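Local coordinates for conserved hypothetical protein (Chlorobium tepidum TLS, PDB 1T6S) that probably takes part in chromosome partitioning during cell division, as the winged-helix segregation and condensation protein ScpB, at residues V109-I114 against L148-T153. Residues are numbered along the deposited sequence; the frame is centred on the assembly and turned at random.
Sequences VTKGEI and LQYGTT. With NO3 (nitrate ion), chain G; NO3 (nitrate ion), chain C; NO3 (nitrate ion), chain N.
Val109 and Tyr150 form an antiparallel hydrogen-bonded pair that joins the short first strand of a winged helix-turn-helix domain to strand 148-152 of its wing. Val109 N donates to a lone pair of Tyr150 O at 3.2 Å, while Tyr150 N reaches Val109 O at 2.7 Å from above the carbonyl plane. That same Val109 O also lies at the edge of the tyrosine ring, 3.6 Å from CD1, and Gln149 CA adds a CA-H...O contact to it. The Tyr150 side chain also packs on Ile126 and Leu130 of helix 125-131, and the extended Lys111 chain crosses it obliquely, CE lying 3.9 Å from Tyr150 OH. Thr110 CG2 meets Gln149 CG at 4.0 Å. With chi1 at 70°, Thr110 OG1 sits between the backbone N and the carbonyl carbon and accepts from Glu113 N, closing a capping box with the bond from Thr110 N to Glu113 OE2. An alanine in place of Thr110 would probably leave Glu113 N without its cap and open a gap beside Gln149 CG. Farther out, one water bridges Lys111 N and Leu148 O, while a second donates to Glu113 OE2 and accepts from Gln149 NE2 at 2.7 Å.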
loop_
_atom_site.group_PDB
_atom_site.type_symbol
_atom_site.label_atom_id
_atom_site.label_comp_id
_atom_site.label_asym_id
_atom_site.label_seq_id
_atom_site.Cartn_x
_atom_site.Cartn_y
_atom_site.Cartn_z
ATOM N N VAL A 109 -5.059 -7.642 16.527
ATOM C CA VAL A 109 -5.161 -9.080 16.279
ATOM C C VAL A 109 -3.807 -9.786 16.299
ATOM O O VAL A 109 -2.795 -9.218 15.885
ATOM C CB VAL A 109 -5.870 -9.335 14.902
ATOM C CG1 VAL A 109 -5.013 -8.809 13.760
ATOM C CG2 VAL A 109 -6.157 -10.808 14.721
ATOM N N THR A 110 -3.807 -11.025 16.791
ATOM C CA THR A 110 -2.597 -11.848 16.882
ATOM C C THR A 110 -2.390 -12.702 15.628
ATOM O O THR A 110 -3.298 -12.859 14.817
ATOM C CB THR A 110 -2.688 -12.853 18.045
ATOM O OG1 THR A 110 -3.658 -13.858 17.717
ATOM C CG2 THR A 110 -3.114 -12.159 19.336
ATOM N N LYS A 111 -1.195 -13.278 15.504
ATOM C CA LYS A 111 -0.887 -14.153 14.384
ATOM C C LYS A 111 -1.827 -15.358 14.416
ATOM O O LYS A 111 -2.344 -15.785 13.384
ATOM C CB LYS A 111 0.554 -14.660 14.457
ATOM C CG LYS A 111 1.607 -13.610 14.194
ATOM C CD LYS A 111 2.990 -14.234 14.028
ATOM C CE LYS A 111 4.021 -13.159 13.701
ATOM N NZ LYS A 111 5.404 -13.717 13.544
ATOM N N GLY A 112 -2.039 -15.915 15.603
ATOM C CA GLY A 112 -2.925 -17.060 15.714
ATOM C C GLY A 112 -4.317 -16.731 15.212
ATOM O O GLY A 112 -4.939 -17.516 14.493
ATOM N N GLU A 113 -4.808 -15.558 15.597
ATOM C CA GLU A 113 -6.121 -15.113 15.193
ATOM C C GLU A 113 -6.194 -14.884 13.681
ATOM O O GLU A 113 -7.156 -15.291 13.033
ATOM C CB GLU A 113 -6.497 -13.840 15.970
ATOM C CG GLU A 113 -6.913 -14.131 17.425
ATOM C CD GLU A 113 -7.028 -12.888 18.302
ATOM O OE1 GLU A 113 -7.675 -12.976 19.366
ATOM O OE2 GLU A 113 -6.474 -11.829 17.952
ATOM N N ILE A 114 -5.165 -14.257 13.116
ATOM C CA ILE A 114 -5.145 -13.998 11.674
ATOM C C ILE A 114 -5.214 -15.335 10.936
ATOM O O ILE A 114 -5.942 -15.490 9.946
ATOM C CB ILE A 114 -3.850 -13.247 11.253
ATOM C CG1 ILE A 114 -3.886 -11.806 11.794
ATOM C CG2 ILE A 114 -3.715 -13.264 9.711
ATOM C CD1 ILE A 114 -2.539 -11.111 11.807
ATOM N N LEU A 148 1.674 -11.242 20.837
ATOM C CA LEU A 148 1.636 -9.870 20.347
ATOM C C LEU A 148 0.421 -9.655 19.457
ATOM O O LEU A 148 0.029 -10.555 18.700
ATOM C CB LEU A 148 2.902 -9.575 19.535
ATOM C CG LEU A 148 4.230 -9.630 20.303
ATOM C CD1 LEU A 148 5.426 -9.487 19.358
ATOM C CD2 LEU A 148 4.221 -8.505 21.324
ATOM N N GLN A 149 -0.173 -8.467 19.567
ATOM C CA GLN A 149 -1.331 -8.068 18.762
ATOM C C GLN A 149 -0.840 -7.001 17.817
ATOM O O GLN A 149 0.010 -6.189 18.192
ATOM C CB GLN A 149 -2.424 -7.465 19.642
ATOM C CG GLN A 149 -2.962 -8.399 20.692
ATOM C CD GLN A 149 -3.905 -7.686 21.625
ATOM O OE1 GLN A 149 -3.508 -6.750 22.319
ATOM N NE2 GLN A 149 -5.162 -8.109 21.636
ATOM N N TYR A 150 -1.367 -6.984 16.598
ATOM C CA TYR A 150 -0.939 -5.991 15.612
ATOM C C TYR A 150 -2.043 -5.068 15.152
ATOM O O TYR A 150 -3.218 -5.396 15.259
ATOM C CB TYR A 150 -0.322 -6.678 14.395
ATOM C CG TYR A 150 0.847 -7.565 14.737
ATOM C CD1 TYR A 150 0.660 -8.892 15.122
ATOM C CD2 TYR A 150 2.140 -7.061 14.731
ATOM C CE1 TYR A 150 1.749 -9.691 15.499
ATOM C CE2 TYR A 150 3.216 -7.848 15.107
ATOM C CZ TYR A 150 3.015 -9.156 15.489
ATOM O OH TYR A 150 4.097 -9.908 15.874
ATOM N N GLY A 151 -1.645 -3.906 14.646
ATOM C CA GLY A 151 -2.600 -2.931 14.143
ATOM C C GLY A 151 -1.923 -2.190 13.000
ATOM O O GLY A 151 -0.712 -2.302 12.847
ATOM N N THR A 152 -2.684 -1.456 12.193
ATOM C CA THR A 152 -2.105 -0.711 11.081
ATOM C C THR A 152 -1.409 0.544 11.629
ATOM O O THR A 152 -1.628 0.919 12.779
ATOM C CB THR A 152 -3.196 -0.309 10.035
ATOM O OG1 THR A 152 -4.300 0.302 10.710
ATOM C CG2 THR A 152 -3.688 -1.547 9.261
ATOM N N THR A 153 -0.595 1.191 10.801
ATOM C CA THR A 153 0.169 2.376 11.201
ATOM C C THR A 153 -0.263 3.655 10.472
ATOM O O THR A 153 -0.905 3.585 9.422
ATOM C CB THR A 153 1.661 2.171 10.902
ATOM O OG1 THR A 153 1.840 1.991 9.488
ATOM C CG2 THR A 153 2.202 0.944 11.633
HETATM N N NO3 G . 0.379 -16.027 18.471
HETATM O O1 NO3 G . 1.456 -15.435 18.156
HETATM O O2 NO3 G . -0.631 -15.616 18.004
HETATM O O3 NO3 G . 0.452 -16.972 19.228
HETATM N N NO3 C . 4.557 -13.927 10.039
HETATM O O1 NO3 C . 4.524 -14.750 10.985
HETATM O O2 NO3 C . 3.555 -13.799 9.401
HETATM O O3 NO3 C . 5.585 -13.335 9.851
HETATM N N NO3 N . -7.178 1.076 9.314
HETATM O O1 NO3 N . -8.118 1.692 8.774
HETATM O O2 NO3 N . -6.976 1.305 10.482
HETATM O O3 NO3 N . -6.538 0.300 8.630
HETATM O O HOH W 1 0.963 -12.780 17.451
HETATM O O HOH W 2 -6.382 -9.685 19.760
#